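Local coordinates for protein transaminase (Bacillus megaterium, PDB 5G0A) that probably transfers amino groups between amines and carbonyl compounds with S selectivity, using bound pyridoxal-5'-phosphate as cofactor, at residues Leu140-Glu145 / Ala232-Glu237; Arg133-Arg138 / Gly263-Asn268; Gly211-Val216 / Ile252-Lys257. All coordinates share one frame; numbering follows the deposited sequence.

Contact 1 of 3, residues Leu140-Glu145 / Ala232-Glu237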
ATOM      1  N   LEU B 140       8.154  -1.691  -9.127  1.00 20.95           N
ATOM      2  CA  LEU B 140       8.794  -2.565  -8.168  1.00 22.68           C
ATOM      3  C   LEU B 140      10.310  -2.402  -8.129  1.00 22.46           C
ATOM      4  O   LEU B 140      10.968  -2.261  -9.160  1.00 22.28           O
ATOM      5  CB  LEU B 140       8.436  -4.025  -8.440  1.00 24.06           C
ATOM      6  CG  LEU B 140       6.965  -4.423  -8.256  1.00 26.01           C
ATOM      7  CD1 LEU B 140       6.825  -5.917  -8.487  1.00 25.04           C
ATOM      8  CD2 LEU B 140       6.481  -4.077  -6.848  1.00 26.74           C
ATOM      9  N   VAL B 141      10.855  -2.405  -6.918  1.00 20.77           N
ATOM     10  CA  VAL B 141      12.309  -2.440  -6.773  1.00 20.99           C
ATOM     11  C   VAL B 141      12.653  -3.674  -5.932  1.00 22.31           C
ATOM     12  O   VAL B 141      11.971  -3.991  -4.931  1.00 23.95           O
ATOM     13  CB  VAL B 141      12.866  -1.146  -6.108  1.00 20.89           C
ATOM     14  CG1 VAL B 141      14.357  -1.315  -5.794  1.00 22.33           C
ATOM     15  CG2 VAL B 141      12.624   0.085  -7.008  1.00 21.42           C
ATOM     16  N   VAL B 142      13.702  -4.371  -6.343  1.00 21.12           N
ATOM     17  CA  VAL B 142      14.171  -5.576  -5.664  1.00 21.85           C
ATOM     18  C   VAL B 142      15.387  -5.216  -4.827  1.00 22.88           C
ATOM     19  O   VAL B 142      16.374  -4.657  -5.347  1.00 25.35           O
ATOM     20  CB  VAL B 142      14.571  -6.656  -6.698  1.00 23.03           C
ATOM     21  CG1 VAL B 142      15.106  -7.895  -5.990  1.00 24.27           C
ATOM     22  CG2 VAL B 142      13.384  -6.991  -7.582  1.00 22.61           C
ATOM     23  N   THR B 143      15.294  -5.543  -3.538  1.00 22.58           N
ATOM     24  CA  THR B 143      16.412  -5.416  -2.609  1.00 22.23           C
ATOM     25  C   THR B 143      16.796  -6.811  -2.079  1.00 22.89           C
ATOM     26  O   THR B 143      16.278  -7.835  -2.568  1.00 25.83           O
ATOM     27  CB  THR B 143      16.016  -4.479  -1.460  1.00 21.97           C
ATOM     28  OG1 THR B 143      17.191  -4.098  -0.731  1.00 22.84           O
ATOM     29  CG2 THR B 143      14.971  -5.165  -0.527  1.00 22.39           C
ATOM     30  N   ARG B 144      17.725  -6.878  -1.126  1.00 23.45           N
ATOM     31  CA  ARG B 144      18.119  -8.168  -0.539  1.00 24.87           C
ATOM     32  C   ARG B 144      17.956  -8.165   0.970  1.00 26.28           C
ATOM     33  O   ARG B 144      18.138  -7.137   1.617  1.00 24.37           O
ATOM     34  CB  ARG B 144      19.579  -8.548  -0.882  1.00 26.05           C
ATOM     35  CG  ARG B 144      19.858  -8.753  -2.378  1.00 23.77           C
ATOM     36  CD  ARG B 144      20.271  -7.456  -3.089  1.00 24.14           C
ATOM     37  NE  ARG B 144      21.294  -6.735  -2.313  1.00 23.11           N
ATOM     38  CZ  ARG B 144      22.582  -7.073  -2.250  1.00 23.77           C
ATOM     39  NH1 ARG B 144      23.047  -8.123  -2.942  1.00 25.60           N
ATOM     40  NH2 ARG B 144      23.417  -6.370  -1.483  1.00 23.67           N
ATOM     41  N   GLU B 145      17.671  -9.340   1.526  1.00 27.44           N
ATOM     42  CA  GLU B 145      17.747  -9.562   2.970  1.00 27.83           C
ATOM     43  C   GLU B 145      19.062  -8.983   3.512  1.00 28.91           C
ATOM     44  O   GLU B 145      20.114  -9.195   2.915  1.00 27.92           O
ATOM     45  CB  GLU B 145      17.664 -11.067   3.304  1.00 31.65           C
ATOM     46  CG  GLU B 145      17.464 -11.288   4.804  1.00 36.17           C
ATOM     47  CD  GLU B 145      17.635 -12.720   5.294  1.00 44.18           C
ATOM     48  OE1 GLU B 145      18.266 -13.547   4.603  1.00 49.51           O
ATOM     49  OE2 GLU B 145      17.129 -13.011   6.399  1.00 44.93           O
ATOM     50  N   ALA B 232      11.367  -2.096 -11.915  1.00 21.51           N
ATOM     51  CA  ALA B 232      12.289  -1.018 -12.316  1.00 20.84           C
ATOM     52  C   ALA B 232      13.767  -1.368 -12.193  1.00 22.70           C
ATOM     53  O   ALA B 232      14.543  -1.025 -13.074  1.00 23.56           O
ATOM     54  CB  ALA B 232      12.010   0.265 -11.503  1.00 20.37           C
ATOM     55  N   ALA B 233      14.145  -1.979 -11.068  1.00 22.39           N
ATOM     56  CA  ALA B 233      15.538  -2.054 -10.639  1.00 23.06           C
ATOM     57  C   ALA B 233      15.750  -3.102  -9.563  1.00 23.28           C
ATOM     58  O   ALA B 233      14.828  -3.460  -8.810  1.00 24.25           O
ATOM     59  CB  ALA B 233      16.012  -0.676 -10.134  1.00 22.67           C
ATOM     60  N   VAL B 234      16.988  -3.582  -9.495  1.00 22.12           N
ATOM     61  CA  VAL B 234      17.498  -4.293  -8.347  1.00 21.68           C
ATOM     62  C   VAL B 234      18.495  -3.329  -7.710  1.00 21.82           C
ATOM     63  O   VAL B 234      19.338  -2.757  -8.409  1.00 22.65           O
ATOM     64  CB  VAL B 234      18.254  -5.575  -8.777  1.00 23.43           C
ATOM     65  CG1 VAL B 234      18.831  -6.262  -7.547  1.00 22.81           C
ATOM     66  CG2 VAL B 234      17.298  -6.539  -9.491  1.00 23.29           C
ATOM     67  N   ILE B 235      18.378  -3.130  -6.405  1.00 20.39           N
ATOM     68  CA  ILE B 235      19.352  -2.324  -5.658  1.00 21.87           C
ATOM     69  C   ILE B 235      20.220  -3.229  -4.798  1.00 21.83           C
ATOM     70  O   ILE B 235      19.709  -4.130  -4.154  1.00 22.67           O
ATOM     71  CB  ILE B 235      18.661  -1.217  -4.817  1.00 20.67           C
ATOM     72  CG1 ILE B 235      19.728  -0.284  -4.220  1.00 22.83           C
ATOM     73  CG2 ILE B 235      17.679  -1.793  -3.763  1.00 22.09           C
ATOM     74  CD1 ILE B 235      19.144   0.990  -3.634  1.00 22.78           C
ATOM     75  N   THR B 236      21.534  -2.971  -4.778  1.00 21.52           N
ATOM     76  CA  THR B 236      22.482  -3.809  -4.057  1.00 22.72           C
ATOM     77  C   THR B 236      23.476  -2.952  -3.273  1.00 23.45           C
ATOM     78  O   THR B 236      23.531  -1.737  -3.454  1.00 24.01           O
ATOM     79  CB  THR B 236      23.330  -4.687  -5.016  1.00 24.39           C
ATOM     80  OG1 THR B 236      24.092  -3.844  -5.890  1.00 24.97           O
ATOM     81  CG2 THR B 236      22.434  -5.639  -5.840  1.00 23.95           C
ATOM     82  N   GLU B 237      24.248  -3.603  -2.399  1.00 24.48           N
ATOM     83  CA  GLU B 237      25.496  -3.056  -1.845  1.00 26.62           C
ATOM     84  C   GLU B 237      26.497  -4.144  -2.182  1.00 28.52           C
ATOM     85  O   GLU B 237      26.195  -5.330  -1.978  1.00 27.92           O
ATOM     86  CB  GLU B 237      25.460  -2.974  -0.317  1.00 29.44           C
ATOM     87  CG  GLU B 237      24.336  -2.198   0.339  1.00 31.04           C
ATOM     88  CD  GLU B 237      24.357  -2.387   1.848  1.00 31.25           C
ATOM     89  OE1 GLU B 237      25.290  -1.850   2.503  1.00 30.59           O
ATOM     90  OE2 GLU B 237      23.484  -3.109   2.381  1.00 29.09           O
TER
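V142 holds strand 232-236 from both of its peptide atoms: V142 N donates to A233 O at 2.9 Å, and V142 O receives I235 N at 2.7 Å. A third bond, A232 N to L140 O, completes the parallel ladder at its start. Between these bonds, V234 CA lies 3.2 Å from V142 O, a CA-H...O contact. V141 CG1 meets I235 CG2 on one face of the sheet, while V142 CB meets V234 CG2 on the other; beta-branched residues suit such extended backbone. Beyond the ladder R144 takes over. Its chain bends at chi2 (89°) and chi3 (47°), and the R144 guanidinium lies with T236 CB over its centre, 3.7 Å above the plane. R144 NH2 gives a weak bond to E237 O at 3.0 Å. An arginine suits this place because its other nitrogens have partners too: NE forms a salt bridge with D147 and NH1 reaches the hydroxyl of Y251. An alanine here would probably leave D147 without its charged mate and open a gap over T236. T236 OG1 is itself bound to N268 and W266 of the next strand, and T143 OG1 to V158 O. E237, whose side chain lies about 3 Å from pyridoxal-5'-phosphate, has its carboxylate held by the backbone N atoms of Y148 and G241. Toward the cofactor, then, polar side-chain groups appear, each with a partner, and the two backbone N-H groups on E237 would probably stabilise its carboxylate in position beside the cofactor.

Contact 2 of 3, residues Arg133-Arg138 / Gly263-Asn268. Unlike the reference sequence in segment 263-268: N268 (reference Thr).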
ATOM      1  N   ARG B 133      12.383   4.430 -11.177  1.00 20.84           N
ATOM      2  CA  ARG B 133      10.945   4.221 -11.443  1.00 20.40           C
ATOM      3  C   ARG B 133      10.424   5.087 -12.563  1.00 20.84           C
ATOM      4  O   ARG B 133       9.657   4.604 -13.410  1.00 21.91           O
ATOM      5  CB  ARG B 133      10.120   4.401 -10.145  1.00 20.39           C
ATOM      6  CG  ARG B 133      10.441   3.291  -9.154  1.00 20.97           C
ATOM      7  CD  ARG B 133       9.899   3.615  -7.753  1.00 20.15           C
ATOM      8  NE  ARG B 133       9.707   2.384  -6.989  1.00 20.96           N
ATOM      9  CZ  ARG B 133       9.925   2.247  -5.690  1.00 24.57           C
ATOM     10  NH1 ARG B 133      10.369   3.276  -4.959  1.00 25.32           N
ATOM     11  NH2 ARG B 133       9.687   1.063  -5.121  1.00 23.51           N
ATOM     12  N   LEU B 134      10.848   6.354 -12.604  1.00 19.79           N
ATOM     13  CA  LEU B 134      10.420   7.238 -13.685  1.00 21.14           C
ATOM     14  C   LEU B 134      10.996   6.785 -15.037  1.00 20.69           C
ATOM     15  O   LEU B 134      10.263   6.770 -16.039  1.00 22.44           O
ATOM     16  CB  LEU B 134      10.807   8.693 -13.442  1.00 21.30           C
ATOM     17  CG  LEU B 134       9.972   9.448 -12.384  1.00 22.10           C
ATOM     18  CD1 LEU B 134      10.730  10.682 -11.905  1.00 20.66           C
ATOM     19  CD2 LEU B 134       8.540   9.799 -12.823  1.00 21.69           C
ATOM     20  N   TYR B 135      12.278   6.438 -15.057  1.00 21.73           N
ATOM     21  CA  TYR B 135      12.904   6.055 -16.351  1.00 22.36           C
ATOM     22  C   TYR B 135      12.231   4.811 -16.933  1.00 23.79           C
ATOM     23  O   TYR B 135      11.927   4.732 -18.147  1.00 23.33           O
ATOM     24  CB  TYR B 135      14.411   5.808 -16.139  1.00 22.00           C
ATOM     25  CG  TYR B 135      15.090   5.308 -17.393  1.00 22.60           C
ATOM     26  CD1 TYR B 135      15.428   6.190 -18.415  1.00 24.36           C
ATOM     27  CD2 TYR B 135      15.333   3.947 -17.558  1.00 25.17           C
ATOM     28  CE1 TYR B 135      16.024   5.716 -19.579  1.00 25.21           C
ATOM     29  CE2 TYR B 135      15.937   3.464 -18.714  1.00 26.66           C
ATOM     30  CZ  TYR B 135      16.265   4.351 -19.703  1.00 27.31           C
ATOM     31  OH  TYR B 135      16.852   3.830 -20.842  1.00 29.69           O
ATOM     32  N   THR B 136      12.033   3.819 -16.078  1.00 23.40           N
ATOM     33  CA  THR B 136      11.463   2.551 -16.546  1.00 22.61           C
ATOM     34  C   THR B 136       9.948   2.630 -16.654  1.00 24.84           C
ATOM     35  O   THR B 136       9.333   1.799 -17.333  1.00 23.93           O
ATOM     36  CB  THR B 136      11.820   1.383 -15.629  1.00 23.99           C
ATOM     37  OG1 THR B 136      11.282   1.640 -14.310  1.00 22.56           O
ATOM     38  CG2 THR B 136      13.388   1.114 -15.576  1.00 23.28           C
ATOM     39  N   ASN B 137       9.351   3.625 -15.982  1.00 23.38           N
ATOM     40  CA  ASN B 137       7.872   3.692 -15.796  1.00 24.40           C
ATOM     41  C   ASN B 137       7.339   2.400 -15.154  1.00 23.93           C
ATOM     42  O   ASN B 137       6.326   1.829 -15.606  1.00 25.18           O
ATOM     43  CB  ASN B 137       7.146   3.993 -17.123  1.00 25.17           C
ATOM     44  CG  ASN B 137       5.698   4.449 -16.927  1.00 28.42           C
ATOM     45  OD1 ASN B 137       4.817   4.162 -17.767  1.00 31.42           O
ATOM     46  ND2 ASN B 137       5.448   5.188 -15.855  1.00 27.12           N
ATOM     47  N   ARG B 138       8.032   1.931 -14.117  1.00 20.94           N
ATOM     48  CA  ARG B 138       7.696   0.670 -13.432  1.00 22.16           C
ATOM     49  C   ARG B 138       7.829   0.856 -11.923  1.00 21.96           C
ATOM     50  O   ARG B 138       8.704   1.612 -11.482  1.00 22.03           O
ATOM     51  CB  ARG B 138       8.651  -0.461 -13.829  1.00 23.22           C
ATOM     52  CG  ARG B 138       8.654  -0.809 -15.315  1.00 23.45           C
ATOM     53  CD  ARG B 138       9.723  -1.858 -15.534  1.00 23.13           C
ATOM     54  NE  ARG B 138       9.996  -2.006 -16.967  1.00 25.40           N
ATOM     55  CZ  ARG B 138      11.096  -2.601 -17.437  1.00 26.00           C
ATOM     56  NH1 ARG B 138      12.005  -3.075 -16.589  1.00 26.11           N
ATOM     57  NH2 ARG B 138      11.287  -2.687 -18.765  1.00 28.13           N
ATOM     58  N   GLY B 263      16.033  -6.775 -18.586  1.00 27.84           N
ATOM     59  CA  GLY B 263      15.665  -5.415 -18.977  1.00 28.03           C
ATOM     60  C   GLY B 263      15.309  -4.573 -17.756  1.00 26.24           C
ATOM     61  O   GLY B 263      14.386  -3.751 -17.809  1.00 28.93           O
ATOM     62  N   VAL B 264      16.078  -4.767 -16.688  1.00 25.80           N
ATOM     63  CA  VAL B 264      15.834  -4.127 -15.374  1.00 25.72           C
ATOM     64  C   VAL B 264      17.102  -3.337 -15.041  1.00 24.71           C
ATOM     65  O   VAL B 264      18.212  -3.749 -15.418  1.00 24.97           O
ATOM     66  CB  VAL B 264      15.522  -5.237 -14.339  1.00 26.72           C
ATOM     67  CG1 VAL B 264      15.654  -4.782 -12.891  1.00 29.04           C
ATOM     68  CG2 VAL B 264      14.135  -5.839 -14.620  1.00 26.89           C
ATOM     69  N   LEU B 265      16.944  -2.184 -14.399  1.00 22.86           N
ATOM     70  CA  LEU B 265      18.105  -1.412 -13.971  1.00 21.87           C
ATOM     71  C   LEU B 265      18.844  -2.049 -12.785  1.00 22.72           C
ATOM     72  O   LEU B 265      18.263  -2.780 -11.982  1.00 23.88           O
ATOM     73  CB  LEU B 265      17.696   0.035 -13.633  1.00 22.00           C
ATOM     74  CG  LEU B 265      17.098   0.890 -14.741  1.00 23.70           C
ATOM     75  CD1 LEU B 265      16.649   2.243 -14.169  1.00 23.82           C
ATOM     76  CD2 LEU B 265      18.079   1.074 -15.924  1.00 24.02           C
ATOM     77  N   TRP B 266      20.150  -1.764 -12.696  1.00 22.57           N
ATOM     78  CA  TRP B 266      20.940  -2.099 -11.532  1.00 22.98           C
ATOM     79  C   TRP B 266      21.436  -0.826 -10.841  1.00 23.38           C
ATOM     80  O   TRP B 266      22.183  -0.027 -11.421  1.00 22.37           O
ATOM     81  CB  TRP B 266      22.128  -3.051 -11.889  1.00 22.85           C
ATOM     82  CG  TRP B 266      23.067  -3.292 -10.743  1.00 23.44           C
ATOM     83  CD1 TRP B 266      22.730  -3.484  -9.423  1.00 23.59           C
ATOM     84  CD2 TRP B 266      24.499  -3.384 -10.804  1.00 23.89           C
ATOM     85  NE1 TRP B 266      23.864  -3.660  -8.665  1.00 23.37           N
ATOM     86  CE2 TRP B 266      24.958  -3.609  -9.485  1.00 22.89           C
ATOM     87  CE3 TRP B 266      25.445  -3.300 -11.850  1.00 23.70           C
ATOM     88  CZ2 TRP B 266      26.319  -3.734  -9.173  1.00 23.46           C
ATOM     89  CZ3 TRP B 266      26.796  -3.431 -11.527  1.00 22.14           C
ATOM     90  CH2 TRP B 266      27.216  -3.639 -10.209  1.00 22.99           C
ATOM     91  N   ILE B 267      20.946  -0.612  -9.623  1.00 22.13           N
ATOM     92  CA  ILE B 267      21.409   0.485  -8.778  1.00 21.45           C
ATOM     93  C   ILE B 267      22.402  -0.124  -7.812  1.00 22.74           C
ATOM     94  O   ILE B 267      22.056  -1.012  -7.035  1.00 23.85           O
ATOM     95  CB  ILE B 267      20.247   1.094  -7.936  1.00 21.76           C
ATOM     96  CG1 ILE B 267      19.116   1.606  -8.848  1.00 22.58           C
ATOM     97  CG2 ILE B 267      20.823   2.188  -7.007  1.00 21.67           C
ATOM     98  CD1 ILE B 267      17.827   1.978  -8.086  1.00 24.69           C
ATOM     99  N   ASN B 268      23.654   0.340  -7.833  1.00 21.56           N
ATOM    100  CA  ASN B 268      24.525  -0.034  -6.725  1.00 22.11           C
ATOM    101  C   ASN B 268      24.687   1.108  -5.729  1.00 23.09           C
ATOM    102  O   ASN B 268      24.984   2.231  -6.115  1.00 22.95           O
ATOM    103  CB  ASN B 268      25.909  -0.558  -7.155  1.00 23.89           C
ATOM    104  CG  ASN B 268      26.641  -1.183  -5.996  1.00 24.18           C
ATOM    105  OD1 ASN B 268      26.136  -2.125  -5.350  1.00 24.98           O
ATOM    106  ND2 ASN B 268      27.816  -0.642  -5.676  1.00 24.70           N
TER
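L265 projects from its strand toward the last turn of helix 121-136, where L265 CD1 lies 3.7 Å from T136 CG2 and 4.0 Å from Y135 CD2. The tyrosine and leucine side chains cross at about a right angle. The CB of Y135 points toward the strand, and with CG anti to the backbone N (chi1 176°) the ring meets L265 CD1 through CD2; the same ring makes an edge-to-face contact with F319. T136 divides its two branches. OG1 sits between the backbone N and the carbonyl carbon (chi1 61°) and bonds back to A132 O in its own helix, which leaves CG2 anti to the carbonyl carbon and turned to L265; threonine thus suits a helix end facing an apolar residue.

R138 follows the turn with its chain extended from CG to NE, long enough to reach G263. R138 NH1 bonds to G263 O at 2.8 Å, with that oxygen near the guanidinium plane, and NH2 adds a weak bond to the same atom. NH1 also bonds V231 O, so one arginine nitrogen joins two backbone carbonyls. G263 has positive phi, 78°, which glycine adopts readily.

Helix 121-136 and helix 251-262 both end in Schellman motifs, with N137 and G263 as the C-prime residues. The C-terminal end of helix 121-136 thereby packs on strand 265-269 of the seven-stranded mixed sheet, in the PLP-binding alpha/beta domain of this fold-type I family.

Contact 3 of 3, residues Gly211-Val216 / Ile252-Lys257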
ATOM      1  N   GLY B 211      25.532 -23.073 -13.399  1.00 58.88           N
ATOM      2  CA  GLY B 211      26.567 -22.201 -12.825  1.00 54.59           C
ATOM      3  C   GLY B 211      26.037 -20.924 -12.183  1.00 51.89           C
ATOM      4  O   GLY B 211      26.803 -20.131 -11.626  1.00 54.13           O
ATOM      5  N   GLU B 212      24.723 -20.733 -12.259  1.00 51.48           N
ATOM      6  CA  GLU B 212      24.047 -19.585 -11.652  1.00 48.50           C
ATOM      7  C   GLU B 212      23.990 -19.765 -10.132  1.00 46.40           C
ATOM      8  O   GLU B 212      23.567 -20.812  -9.639  1.00 43.63           O
ATOM      9  CB  GLU B 212      22.638 -19.463 -12.235  1.00 52.56           C
ATOM     10  CG  GLU B 212      21.850 -18.230 -11.811  1.00 53.55           C
ATOM     11  CD  GLU B 212      20.440 -18.207 -12.372  1.00 56.74           C
ATOM     12  OE1 GLU B 212      19.837 -19.288 -12.574  1.00 61.69           O
ATOM     13  OE2 GLU B 212      19.916 -17.101 -12.602  1.00 54.03           O
ATOM     14  N   LEU B 213      24.450 -18.757  -9.387  1.00 41.80           N
ATOM     15  CA  LEU B 213      24.322 -18.788  -7.935  1.00 39.21           C
ATOM     16  C   LEU B 213      22.846 -18.934  -7.595  1.00 37.93           C
ATOM     17  O   LEU B 213      21.985 -18.330  -8.245  1.00 36.49           O
ATOM     18  CB  LEU B 213      24.910 -17.520  -7.301  1.00 38.73           C
ATOM     19  CG  LEU B 213      26.434 -17.383  -7.261  1.00 38.39           C
ATOM     20  CD1 LEU B 213      26.831 -15.974  -6.824  1.00 37.85           C
ATOM     21  CD2 LEU B 213      27.060 -18.401  -6.323  1.00 39.31           C
ATOM     22  N   LEU B 214      22.552 -19.751  -6.586  1.00 37.48           N
ATOM     23  CA  LEU B 214      21.171 -20.002  -6.178  1.00 37.64           C
ATOM     24  C   LEU B 214      20.467 -18.716  -5.735  1.00 36.27           C
ATOM     25  O   LEU B 214      19.277 -18.523  -6.010  1.00 34.56           O
ATOM     26  CB  LEU B 214      21.105 -21.063  -5.070  1.00 41.23           C
ATOM     27  CG  LEU B 214      20.725 -22.500  -5.460  1.00 46.62           C
ATOM     28  CD1 LEU B 214      21.569 -23.059  -6.594  1.00 48.44           C
ATOM     29  CD2 LEU B 214      20.778 -23.418  -4.243  1.00 47.31           C
ATOM     30  N   SER B 215      21.208 -17.854  -5.044  1.00 35.08           N
ATOM     31  CA  SER B 215      20.686 -16.539  -4.675  1.00 33.70           C
ATOM     32  C   SER B 215      20.212 -15.767  -5.905  1.00 31.13           C
ATOM     33  O   SER B 215      19.120 -15.186  -5.890  1.00 31.83           O
ATOM     34  CB  SER B 215      21.734 -15.733  -3.902  1.00 32.36           C
ATOM     35  OG  SER B 215      22.845 -15.487  -4.737  1.00 36.71           O
ATOM     36  N   VAL B 216      21.049 -15.729  -6.946  1.00 31.53           N
ATOM     37  CA  VAL B 216      20.699 -15.083  -8.211  1.00 31.08           C
ATOM     38  C   VAL B 216      19.524 -15.781  -8.906  1.00 32.92           C
ATOM     39  O   VAL B 216      18.592 -15.126  -9.408  1.00 30.60           O
ATOM     40  CB  VAL B 216      21.923 -14.987  -9.156  1.00 31.18           C
ATOM     41  CG1 VAL B 216      21.517 -14.444 -10.521  1.00 30.00           C
ATOM     42  CG2 VAL B 216      23.030 -14.132  -8.524  1.00 31.49           C
ATOM     43  N   ILE B 252      27.984 -10.264  -7.952  1.00 27.27           N
ATOM     44  CA  ILE B 252      27.787  -8.985  -8.638  1.00 27.51           C
ATOM     45  C   ILE B 252      27.832  -9.106 -10.173  1.00 27.69           C
ATOM     46  O   ILE B 252      26.939  -8.616 -10.858  1.00 27.62           O
ATOM     47  CB  ILE B 252      28.730  -7.866  -8.079  1.00 27.14           C
ATOM     48  CG1 ILE B 252      28.316  -7.485  -6.640  1.00 28.22           C
ATOM     49  CG2 ILE B 252      28.729  -6.641  -8.997  1.00 28.87           C
ATOM     50  CD1 ILE B 252      26.909  -6.849  -6.523  1.00 27.82           C
ATOM     51  N   PRO B 253      28.852  -9.790 -10.728  1.00 28.48           N
ATOM     52  CA  PRO B 253      28.770 -10.006 -12.168  1.00 29.69           C
ATOM     53  C   PRO B 253      27.483 -10.723 -12.588  1.00 29.28           C
ATOM     54  O   PRO B 253      26.910 -10.396 -13.638  1.00 28.09           O
ATOM     55  CB  PRO B 253      30.032 -10.859 -12.473  1.00 29.19           C
ATOM     56  CG  PRO B 253      30.991 -10.476 -11.398  1.00 31.12           C
ATOM     57  CD  PRO B 253      30.143 -10.234 -10.168  1.00 31.11           C
ATOM     58  N   GLN B 254      27.016 -11.670 -11.775  1.00 27.71           N
ATOM     59  CA  GLN B 254      25.777 -12.371 -12.126  1.00 29.59           C
ATOM     60  C   GLN B 254      24.532 -11.483 -12.035  1.00 28.34           C
ATOM     61  O   GLN B 254      23.613 -11.625 -12.828  1.00 28.06           O
ATOM     62  CB  GLN B 254      25.619 -13.656 -11.327  1.00 29.57           C
ATOM     63  CG  GLN B 254      26.460 -14.786 -11.908  1.00 35.61           C
ATOM     64  CD  GLN B 254      26.177 -16.134 -11.256  1.00 36.82           C
ATOM     65  OE1 GLN B 254      25.121 -16.361 -10.672  1.00 36.33           O
ATOM     66  NE2 GLN B 254      27.134 -17.048 -11.382  1.00 41.73           N
ATOM     67  N   ILE B 255      24.518 -10.562 -11.078  1.00 28.67           N
ATOM     68  CA  ILE B 255      23.415  -9.599 -10.991  1.00 28.33           C
ATOM     69  C   ILE B 255      23.414  -8.629 -12.166  1.00 28.14           C
ATOM     70  O   ILE B 255      22.350  -8.301 -12.701  1.00 26.95           O
ATOM     71  CB  ILE B 255      23.421  -8.844  -9.636  1.00 29.11           C
ATOM     72  CG1 ILE B 255      22.953  -9.772  -8.499  1.00 28.86           C
ATOM     73  CG2 ILE B 255      22.593  -7.551  -9.709  1.00 32.10           C
ATOM     74  CD1 ILE B 255      21.518 -10.302  -8.579  1.00 30.38           C
ATOM     75  N   ARG B 256      24.599  -8.184 -12.585  1.00 26.04           N
ATOM     76  CA  ARG B 256      24.690  -7.279 -13.717  1.00 26.32           C
ATOM     77  C   ARG B 256      24.141  -7.958 -14.980  1.00 26.84           C
ATOM     78  O   ARG B 256      23.359  -7.374 -15.724  1.00 27.16           O
ATOM     79  CB  ARG B 256      26.138  -6.796 -13.918  1.00 24.16           C
ATOM     80  CG  ARG B 256      26.371  -6.063 -15.230  1.00 25.94           C
ATOM     81  CD  ARG B 256      25.801  -4.646 -15.277  1.00 27.52           C
ATOM     82  NE  ARG B 256      24.332  -4.608 -15.367  1.00 27.43           N
ATOM     83  CZ  ARG B 256      23.606  -3.491 -15.440  1.00 26.75           C
ATOM     84  NH1 ARG B 256      24.177  -2.293 -15.456  1.00 25.02           N
ATOM     85  NH2 ARG B 256      22.280  -3.578 -15.515  1.00 24.62           N
ATOM     86  N   LYS B 257      24.582  -9.197 -15.195  1.00 29.08           N
ATOM     87  CA  LYS B 257      24.125 -10.013 -16.318  1.00 28.72           C
ATOM     88  C   LYS B 257      22.614 -10.275 -16.263  1.00 28.85           C
ATOM     89  O   LYS B 257      21.924 -10.067 -17.252  1.00 27.02           O
ATOM     90  CB  LYS B 257      24.916 -11.331 -16.349  1.00 31.48           C
ATOM     91  CG  LYS B 257      24.537 -12.268 -17.488  1.00 35.90           C
ATOM     92  CD  LYS B 257      25.652 -13.294 -17.715  1.00 40.74           C
ATOM     93  CE  LYS B 257      25.218 -14.412 -18.659  1.00 46.03           C
ATOM     94  NZ  LYS B 257      24.254 -15.360 -18.023  1.00 52.09           N
TER
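Q254 uses both ends of its amide on the backbone leading into helix 214-226, a side-chain-to-backbone link at a helix N terminus in the alpha/beta fold of this aminotransferase. Q254 OE1 accepts L213 N at 2.8 Å, on a lone pair in the plane of its carbonyl and with an N-H...O angle of 161°. Q254 NE2 donates to G211 O at 3.1 Å, a more bent bond in which that oxygen sits 25° out of the amide plane. The two bonds together fix the rotation of the amide and decide which end carries the oxygen. Glutamine suits the place because it offers an acceptor and a donor side by side, matching the N-H of L213 and the C=O of G211. Its chain runs extended beyond CG (chi2 -172°), which carries CD outward to the opposing backbone.

L213 stands at the N-cap position, so the bond to its N holds the chain just where the helix begins. Before it, G211 has a positive phi, and a CB there would be jammed against the preceding carbonyl oxygen, which calls for glycine. E212 directs its carboxylate elsewhere, into a salt bridge with R220 farther along the same helix.

Carbon atoms close in around the amide oxygen: L213 CB and V216 CG2 lie against Q254 OE1, at 3.6 and 3.7 Å. L213 crosses Q254 at about a right angle and also touches Y251. V216, in the first turn of the helix, sets a short branched side chain against both the Q254 stem and I255: V216 CG2 lies 3.8 Å from Q254 CB and 4.1 Å from I255 CD1.

From the N terminus, helix 121-136, whose last turn lies in R133-R138, is followed by strand 140-144. Contact 2 closes the longest loop, running to G263-N268, and both other contacts are nested within it. Contact 1 closes a loop from 140-145 to 232-237. Contact 3 crosses it, because 211-216 lies inside that loop and 252-257 beyond it. Strand 231-236 follows helix 214-226 and precedes helix 251-262, so the elements of contact 3 flank this strand of contact 1 along the chain. Strands 140-144, 231-236 and 265-269 are successive neighbours in the large sheet. Contact 2 joins helix 121-136 to this sheet, while contact 3 pairs helices 214-226 and 251-262; W266 packs against I252, connecting contacts 2 and 3.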